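Local coordinates for protein fructuronate-tagaturonate epimerase UxaE from Cohnella laeviribosi in complex with 1 glycerol (PDB 6IL9) that probably interconverts fructuronate and tagaturonate as a zinc-containing epimerase built on a TIM barrel, at residues Thr279-Ile292 with Val328-Leu340. Sequence-based numbering, arbitrary orientation.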
ATOM      1  N   THR A 279      19.581  -4.569   4.455  1.00 27.31           N
ATOM      2  CA  THR A 279      20.334  -3.592   3.680  1.00 27.34           C
ATOM      3  C   THR A 279      21.243  -2.813   4.620  1.00 28.98           C
ATOM      4  O   THR A 279      20.766  -1.983   5.404  1.00 29.79           O
ATOM      5  CB  THR A 279      19.406  -2.637   2.934  1.00 20.56           C
ATOM      6  OG1 THR A 279      18.368  -3.369   2.265  1.00 24.66           O
ATOM      7  CG2 THR A 279      20.196  -1.833   1.915  1.00 31.46           C
ATOM      8  N   ALA A 280      22.547  -3.058   4.531  1.00 26.43           N
ATOM      9  CA  ALA A 280      23.496  -2.274   5.303  1.00 31.84           C
ATOM     10  C   ALA A 280      23.447  -0.817   4.853  1.00 29.15           C
ATOM     11  O   ALA A 280      23.303  -0.544   3.653  1.00 24.93           O
ATOM     12  CB  ALA A 280      24.915  -2.822   5.134  1.00 32.78           C
ATOM     13  N   PRO A 281      23.552   0.144   5.776  1.00 26.25           N
ATOM     14  CA  PRO A 281      23.604   1.553   5.343  1.00 25.72           C
ATOM     15  C   PRO A 281      24.697   1.833   4.315  1.00 25.86           C
ATOM     16  O   PRO A 281      24.477   2.606   3.369  1.00 26.93           O
ATOM     17  CB  PRO A 281      23.827   2.306   6.664  1.00 24.97           C
ATOM     18  CG  PRO A 281      23.135   1.451   7.691  1.00 25.29           C
ATOM     19  CD  PRO A 281      23.417   0.015   7.242  1.00 26.77           C
ATOM     20  N   GLY A 282      25.863   1.195   4.442  1.00 27.04           N
ATOM     21  CA  GLY A 282      26.906   1.402   3.447  1.00 22.39           C
ATOM     22  C   GLY A 282      26.527   0.878   2.068  1.00 27.06           C
ATOM     23  O   GLY A 282      26.883   1.474   1.045  1.00 25.94           O
ATOM     24  N   SER A 283      25.816  -0.252   2.019  1.00 24.97           N
ATOM     25  CA  SER A 283      25.331  -0.760   0.737  1.00 19.85           C
ATOM     26  C   SER A 283      24.285   0.176   0.152  1.00 21.69           C
ATOM     27  O   SER A 283      24.269   0.434  -1.058  1.00 20.37           O
ATOM     28  CB  SER A 283      24.752  -2.159   0.915  1.00 24.61           C
ATOM     29  OG  SER A 283      25.658  -2.993   1.609  1.00 26.51           O
ATOM     30  N   HIS A 284      23.401   0.684   1.010  1.00 21.74           N
ATOM     31  CA  HIS A 284      22.410   1.678   0.602  1.00 20.16           C
ATOM     32  C   HIS A 284      23.082   2.882  -0.055  1.00 22.65           C
ATOM     33  O   HIS A 284      22.659   3.341  -1.126  1.00 20.02           O
ATOM     34  CB  HIS A 284      21.607   2.068   1.850  1.00 21.06           C
ATOM     35  CG  HIS A 284      20.623   3.180   1.654  1.00 21.85           C
ATOM     36  ND1 HIS A 284      19.982   3.776   2.719  1.00 22.06           N
ATOM     37  CD2 HIS A 284      20.159   3.797   0.542  1.00 21.72           C
ATOM     38  CE1 HIS A 284      19.163   4.711   2.271  1.00 21.01           C
ATOM     39  NE2 HIS A 284      19.256   4.751   0.955  1.00 23.13           N
ATOM     40  N   PHE A 285      24.145   3.397   0.565  1.00 21.05           N
ATOM     41  CA  PHE A 285      24.885   4.508  -0.025  1.00 21.15           C
ATOM     42  C   PHE A 285      25.375   4.166  -1.428  1.00 22.37           C
ATOM     43  O   PHE A 285      25.261   4.978  -2.353  1.00 19.37           O
ATOM     44  CB  PHE A 285      26.069   4.892   0.864  1.00 23.13           C
ATOM     45  CG  PHE A 285      26.868   6.045   0.326  1.00 20.84           C
ATOM     46  CD1 PHE A 285      26.470   7.358   0.567  1.00 19.50           C
ATOM     47  CD2 PHE A 285      28.006   5.830  -0.438  1.00 23.62           C
ATOM     48  CE1 PHE A 285      27.196   8.422   0.067  1.00 20.90           C
ATOM     49  CE2 PHE A 285      28.725   6.884  -0.944  1.00 20.39           C
ATOM     50  CZ  PHE A 285      28.321   8.193  -0.693  1.00 27.69           C
ATOM     51  N   LEU A 286      25.963   2.980  -1.599  1.00 22.35           N
ATOM     52  CA  LEU A 286      26.505   2.623  -2.909  1.00 21.90           C
ATOM     53  C   LEU A 286      25.401   2.535  -3.960  1.00 19.21           C
ATOM     54  O   LEU A 286      25.552   3.051  -5.075  1.00 20.15           O
ATOM     55  CB  LEU A 286      27.266   1.300  -2.815  1.00 21.80           C
ATOM     56  CG  LEU A 286      27.887   0.787  -4.122  1.00 23.85           C
ATOM     57  CD1 LEU A 286      29.289   0.241  -3.851  1.00 27.28           C
ATOM     58  CD2 LEU A 286      27.023  -0.298  -4.726  1.00 23.98           C
ATOM     59  N   VAL A 287      24.284   1.891  -3.619  1.00 19.84           N
ATOM     60  CA  VAL A 287      23.175   1.772  -4.561  1.00 19.12           C
ATOM     61  C   VAL A 287      22.691   3.156  -4.973  1.00 18.94           C
ATOM     62  O   VAL A 287      22.574   3.462  -6.164  1.00 17.44           O
ATOM     63  CB  VAL A 287      22.038   0.934  -3.948  1.00 19.70           C
ATOM     64  CG1 VAL A 287      20.771   1.015  -4.825  1.00 20.11           C
ATOM     65  CG2 VAL A 287      22.485  -0.515  -3.744  1.00 20.51           C
ATOM     66  N   ALA A 288      22.445   4.024  -3.987  1.00 17.56           N
ATOM     67  CA  ALA A 288      21.933   5.359  -4.287  1.00 17.00           C
ATOM     68  C   ALA A 288      22.936   6.158  -5.103  1.00 17.50           C
ATOM     69  O   ALA A 288      22.571   6.811  -6.086  1.00 18.23           O
ATOM     70  CB  ALA A 288      21.594   6.098  -2.987  1.00 19.37           C
ATOM     71  N   SER A 289      24.215   6.090  -4.729  1.00 16.52           N
ATOM     72  CA  SER A 289      25.232   6.847  -5.441  1.00 17.50           C
ATOM     73  C   SER A 289      25.295   6.433  -6.904  1.00 19.36           C
ATOM     74  O   SER A 289      25.451   7.277  -7.792  1.00 19.56           O
ATOM     75  CB  SER A 289      26.590   6.647  -4.770  1.00 22.39           C
ATOM     76  OG  SER A 289      27.556   7.497  -5.341  1.00 25.51           O
ATOM     77  N   GLU A 290      25.178   5.133  -7.174  1.00 18.63           N
ATOM     78  CA  GLU A 290      25.226   4.668  -8.553  1.00 16.79           C
ATOM     79  C   GLU A 290      24.014   5.138  -9.336  1.00 17.22           C
ATOM     80  O   GLU A 290      24.135   5.522 -10.502  1.00 20.11           O
ATOM     81  CB  GLU A 290      25.308   3.144  -8.598  1.00 18.96           C
ATOM     82  CG  GLU A 290      26.634   2.606  -8.117  1.00 21.01           C
ATOM     83  CD  GLU A 290      27.800   3.213  -8.864  1.00 26.29           C
ATOM     84  OE1 GLU A 290      27.957   2.936 -10.080  1.00 24.48           O
ATOM     85  OE2 GLU A 290      28.556   3.974  -8.235  1.00 25.56           O
ATOM     86  N   LEU A 291      22.832   5.067  -8.728  1.00 17.28           N
ATOM     87  CA  LEU A 291      21.623   5.492  -9.421  1.00 18.32           C
ATOM     88  C   LEU A 291      21.639   6.988  -9.674  1.00 22.84           C
ATOM     89  O   LEU A 291      21.329   7.449 -10.776  1.00 16.94           O
ATOM     90  CB  LEU A 291      20.398   5.115  -8.596  1.00 19.61           C
ATOM     91  CG  LEU A 291      20.205   3.621  -8.401  1.00 21.58           C
ATOM     92  CD1 LEU A 291      19.086   3.405  -7.420  1.00 24.87           C
ATOM     93  CD2 LEU A 291      19.887   2.972  -9.736  1.00 23.30           C
ATOM     94  N   ILE A 292      21.969   7.767  -8.645  1.00 22.31           N
ATOM     95  CA  ILE A 292      21.968   9.215  -8.806  1.00 23.63           C
ATOM     96  C   ILE A 292      23.021   9.628  -9.830  1.00 25.31           C
ATOM     97  O   ILE A 292      22.803  10.537 -10.645  1.00 26.26           O
ATOM     98  CB  ILE A 292      22.166   9.890  -7.432  1.00 24.51           C
ATOM     99  CG1 ILE A 292      21.053   9.461  -6.470  1.00 26.34           C
ATOM    100  CG2 ILE A 292      22.131  11.366  -7.569  1.00 28.68           C
ATOM    101  CD1 ILE A 292      19.671   9.905  -6.872  1.00 28.37           C
ATOM    102  N   VAL A 328      21.677   6.469   9.936  1.00 16.73           N
ATOM    103  CA  VAL A 328      22.503   6.531   8.730  1.00 16.91           C
ATOM    104  C   VAL A 328      21.640   6.437   7.476  1.00 15.92           C
ATOM    105  O   VAL A 328      21.838   7.191   6.514  1.00 15.20           O
ATOM    106  CB  VAL A 328      23.574   5.429   8.756  1.00 17.97           C
ATOM    107  CG1 VAL A 328      24.586   5.684   7.651  1.00 15.18           C
ATOM    108  CG2 VAL A 328      24.262   5.413  10.107  1.00 21.06           C
ATOM    109  N   HIS A 329      20.685   5.497   7.458  1.00 15.38           N
ATOM    110  CA  HIS A 329      19.772   5.363   6.322  1.00 15.69           C
ATOM    111  C   HIS A 329      19.091   6.687   6.020  1.00 16.05           C
ATOM    112  O   HIS A 329      18.981   7.092   4.858  1.00 13.70           O
ATOM    113  CB  HIS A 329      18.694   4.314   6.607  1.00 17.87           C
ATOM    114  CG  HIS A 329      19.162   2.896   6.521  1.00 20.09           C
ATOM    115  ND1 HIS A 329      19.857   2.404   5.438  1.00 23.43           N
ATOM    116  CD2 HIS A 329      18.989   1.852   7.365  1.00 20.76           C
ATOM    117  CE1 HIS A 329      20.115   1.122   5.630  1.00 24.90           C
ATOM    118  NE2 HIS A 329      19.602   0.763   6.792  1.00 23.05           N
ATOM    119  N   ALA A 330      18.615   7.373   7.068  1.00 14.86           N
ATOM    120  CA  ALA A 330      17.916   8.644   6.876  1.00 15.24           C
ATOM    121  C   ALA A 330      18.860   9.720   6.366  1.00 13.83           C
ATOM    122  O   ALA A 330      18.458  10.580   5.572  1.00 15.13           O
ATOM    123  CB  ALA A 330      17.276   9.106   8.186  1.00 15.45           C
ATOM    124  N   ALA A 331      20.113   9.702   6.827  1.00 13.11           N
ATOM    125  CA  ALA A 331      21.094  10.678   6.359  1.00 15.01           C
ATOM    126  C   ALA A 331      21.424  10.463   4.887  1.00 15.88           C
ATOM    127  O   ALA A 331      21.630  11.431   4.141  1.00 17.10           O
ATOM    128  CB  ALA A 331      22.363  10.596   7.215  1.00 16.93           C
ATOM    129  N   ILE A 332      21.495   9.200   4.461  1.00 13.86           N
ATOM    130  CA  ILE A 332      21.745   8.894   3.053  1.00 15.78           C
ATOM    131  C   ILE A 332      20.605   9.404   2.186  1.00 15.13           C
ATOM    132  O   ILE A 332      20.826  10.023   1.138  1.00 16.30           O
ATOM    133  CB  ILE A 332      21.954   7.382   2.865  1.00 14.92           C
ATOM    134  CG1 ILE A 332      23.232   6.943   3.573  1.00 16.95           C
ATOM    135  CG2 ILE A 332      21.978   7.027   1.360  1.00 15.90           C
ATOM    136  CD1 ILE A 332      23.264   5.436   3.843  1.00 19.36           C
ATOM    137  N   ALA A 333      19.365   9.132   2.599  1.00 11.98           N
ATOM    138  CA  ALA A 333      18.210   9.654   1.874  1.00 13.98           C
ATOM    139  C   ALA A 333      18.262  11.176   1.761  1.00 15.18           C
ATOM    140  O   ALA A 333      17.965  11.735   0.702  1.00 16.04           O
ATOM    141  CB  ALA A 333      16.920   9.222   2.561  1.00 15.28           C
ATOM    142  N   ASP A 334      18.623  11.857   2.845  1.00 13.19           N
ATOM    143  CA  ASP A 334      18.684  13.318   2.820  1.00 13.70           C
ATOM    144  C   ASP A 334      19.773  13.792   1.866  1.00 13.96           C
ATOM    145  O   ASP A 334      19.586  14.763   1.125  1.00 16.85           O
ATOM    146  CB  ASP A 334      18.942  13.864   4.230  1.00 14.76           C
ATOM    147  CG  ASP A 334      17.701  13.809   5.135  1.00 16.39           C
ATOM    148  OD1 ASP A 334      16.575  13.597   4.633  1.00 18.24           O
ATOM    149  OD2 ASP A 334      17.857  13.982   6.365  1.00 18.89           O
ATOM    150  N   ARG A 335      20.914  13.106   1.871  1.00 13.69           N
ATOM    151  CA  ARG A 335      22.025  13.481   1.003  1.00 15.53           C
ATOM    152  C   ARG A 335      21.606  13.484  -0.462  1.00 16.84           C
ATOM    153  O   ARG A 335      21.934  14.414  -1.208  1.00 17.49           O
ATOM    154  CB  ARG A 335      23.193  12.520   1.241  1.00 18.66           C
ATOM    155  CG  ARG A 335      24.129  12.286   0.042  1.00 25.15           C
ATOM    156  CD  ARG A 335      25.149  13.377  -0.125  1.00 30.02           C
ATOM    157  NE  ARG A 335      26.050  13.115  -1.259  1.00 28.72           N
ATOM    158  CZ  ARG A 335      25.760  13.383  -2.536  1.00 25.29           C
ATOM    159  NH1 ARG A 335      24.598  13.914  -2.857  1.00 22.87           N
ATOM    160  NH2 ARG A 335      26.644  13.113  -3.495  1.00 31.08           N
ATOM    161  N   PHE A 336      20.859  12.464  -0.882  1.00 15.63           N
ATOM    162  CA  PHE A 336      20.536  12.269  -2.289  1.00 14.39           C
ATOM    163  C   PHE A 336      19.151  12.780  -2.673  1.00 17.19           C
ATOM    164  O   PHE A 336      18.861  12.881  -3.876  1.00 19.36           O
ATOM    165  CB  PHE A 336      20.660  10.783  -2.650  1.00 16.64           C
ATOM    166  CG  PHE A 336      22.075  10.282  -2.639  1.00 18.94           C
ATOM    167  CD1 PHE A 336      23.001  10.783  -3.538  1.00 16.82           C
ATOM    168  CD2 PHE A 336      22.488   9.333  -1.718  1.00 18.07           C
ATOM    169  CE1 PHE A 336      24.324  10.339  -3.530  1.00 18.97           C
ATOM    170  CE2 PHE A 336      23.797   8.883  -1.703  1.00 20.62           C
ATOM    171  CZ  PHE A 336      24.722   9.392  -2.612  1.00 19.73           C
ATOM    172  N   GLY A 337      18.283  13.076  -1.698  1.00 14.65           N
ATOM    173  CA  GLY A 337      17.051  13.802  -1.935  1.00 15.65           C
ATOM    174  C   GLY A 337      15.778  12.972  -1.892  1.00 13.75           C
ATOM    175  O   GLY A 337      14.689  13.552  -1.819  1.00 15.50           O
ATOM    176  N   TYR A 338      15.868  11.643  -1.985  1.00 14.85           N
ATOM    177  CA  TYR A 338      14.670  10.817  -1.945  1.00 15.40           C
ATOM    178  C   TYR A 338      14.293  10.553  -0.489  1.00 16.81           C
ATOM    179  O   TYR A 338      14.994  10.963   0.440  1.00 17.23           O
ATOM    180  CB  TYR A 338      14.899   9.512  -2.721  1.00 13.64           C
ATOM    181  CG  TYR A 338      16.089   8.733  -2.223  1.00 15.02           C
ATOM    182  CD1 TYR A 338      15.985   7.888  -1.116  1.00 15.04           C
ATOM    183  CD2 TYR A 338      17.327   8.839  -2.858  1.00 14.77           C
ATOM    184  CE1 TYR A 338      17.085   7.195  -0.649  1.00 15.94           C
ATOM    185  CE2 TYR A 338      18.421   8.136  -2.407  1.00 17.55           C
ATOM    186  CZ  TYR A 338      18.291   7.323  -1.297  1.00 14.28           C
ATOM    187  OH  TYR A 338      19.394   6.637  -0.851  1.00 17.49           O
ATOM    188  N   LYS A 339      13.163   9.868  -0.279  1.00 14.00           N
ATOM    189  CA  LYS A 339      12.660   9.559   1.056  1.00 14.91           C
ATOM    190  C   LYS A 339      12.873   8.089   1.383  1.00 14.92           C
ATOM    191  O   LYS A 339      12.854   7.235   0.497  1.00 15.85           O
ATOM    192  CB  LYS A 339      11.156   9.852   1.167  1.00 15.51           C
ATOM    193  CG  LYS A 339      10.716  11.183   0.601  1.00 19.48           C
ATOM    194  CD  LYS A 339       9.293  11.490   1.026  1.00 19.10           C
ATOM    195  CE  LYS A 339       8.288  10.505   0.466  1.00 16.34           C
ATOM    196  NZ  LYS A 339       6.874  10.997   0.693  1.00 19.59           N
ATOM    197  N   LEU A 340      13.009   7.791   2.676  1.00 14.02           N
ATOM    198  CA  LEU A 340      12.919   6.406   3.119  1.00 13.43           C
ATOM    199  C   LEU A 340      11.482   5.920   3.044  1.00 15.43           C
ATOM    200  O   LEU A 340      10.541   6.647   3.384  1.00 15.19           O
ATOM    201  CB  LEU A 340      13.419   6.267   4.555  1.00 15.57           C
ATOM    202  CG  LEU A 340      14.901   6.482   4.800  1.00 16.53           C
ATOM    203  CD1 LEU A 340      15.177   6.224   6.285  1.00 16.01           C
ATOM    204  CD2 LEU A 340      15.727   5.569   3.920  1.00 17.91           C
TER
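The H284 imidazole meets a methyl group over one face and polar atoms at its rim: I332 CG2 makes a CH-pi contact, 3.7 Å from the H284 ring centroid, while H329 ND1 and Y338 OH lie near the ring plane. The H329 ring repeats the scheme, with P281 CG over one face and T279 O at its edge. The F336 ring has A288 C over one face and R335 CG over the other. Here is a worked example of how a histidine on one helix can tie it both to its neighbour and to the link beyond, each ring nitrogen serving one partner. H284 ND1 and H329 ND1 share a slightly bent hydrogen bond of 3.0 Å, and H284 NE2 bonds Y338 OH at 2.6 Å. With CG anti to the backbone N (chi1 174°), H284 reaches into the aromatic cluster it forms with H329 and Y338, and the two bonds fix its turn. An alanine here would probably leave H329 ND1 and the buried Y338 hydroxyl without these mates and open a gap beneath I332 CG2. One turn on, the methyl of A288 touches both Y338 OH and the rim of F336, its CB 3.6 Å from F336 CD2. F336 is a knob in the hole formed by F285, A288, S289 and I292; its CZ lies 3.8 Å from F285 CE1, the two rings inclined at 47°. The helix segments 281-292 and 328-336 run nearly parallel (14°, axes 9.4 Å apart), as expected of successive outer helices of a TIM barrel. After G337, which leaves the helical path with positive phi, the chain enters barrel strand 339-342, flanked by strands 300-302 and 363-367. Helices 208-218 and 234-259 pack against other sides of 281-293.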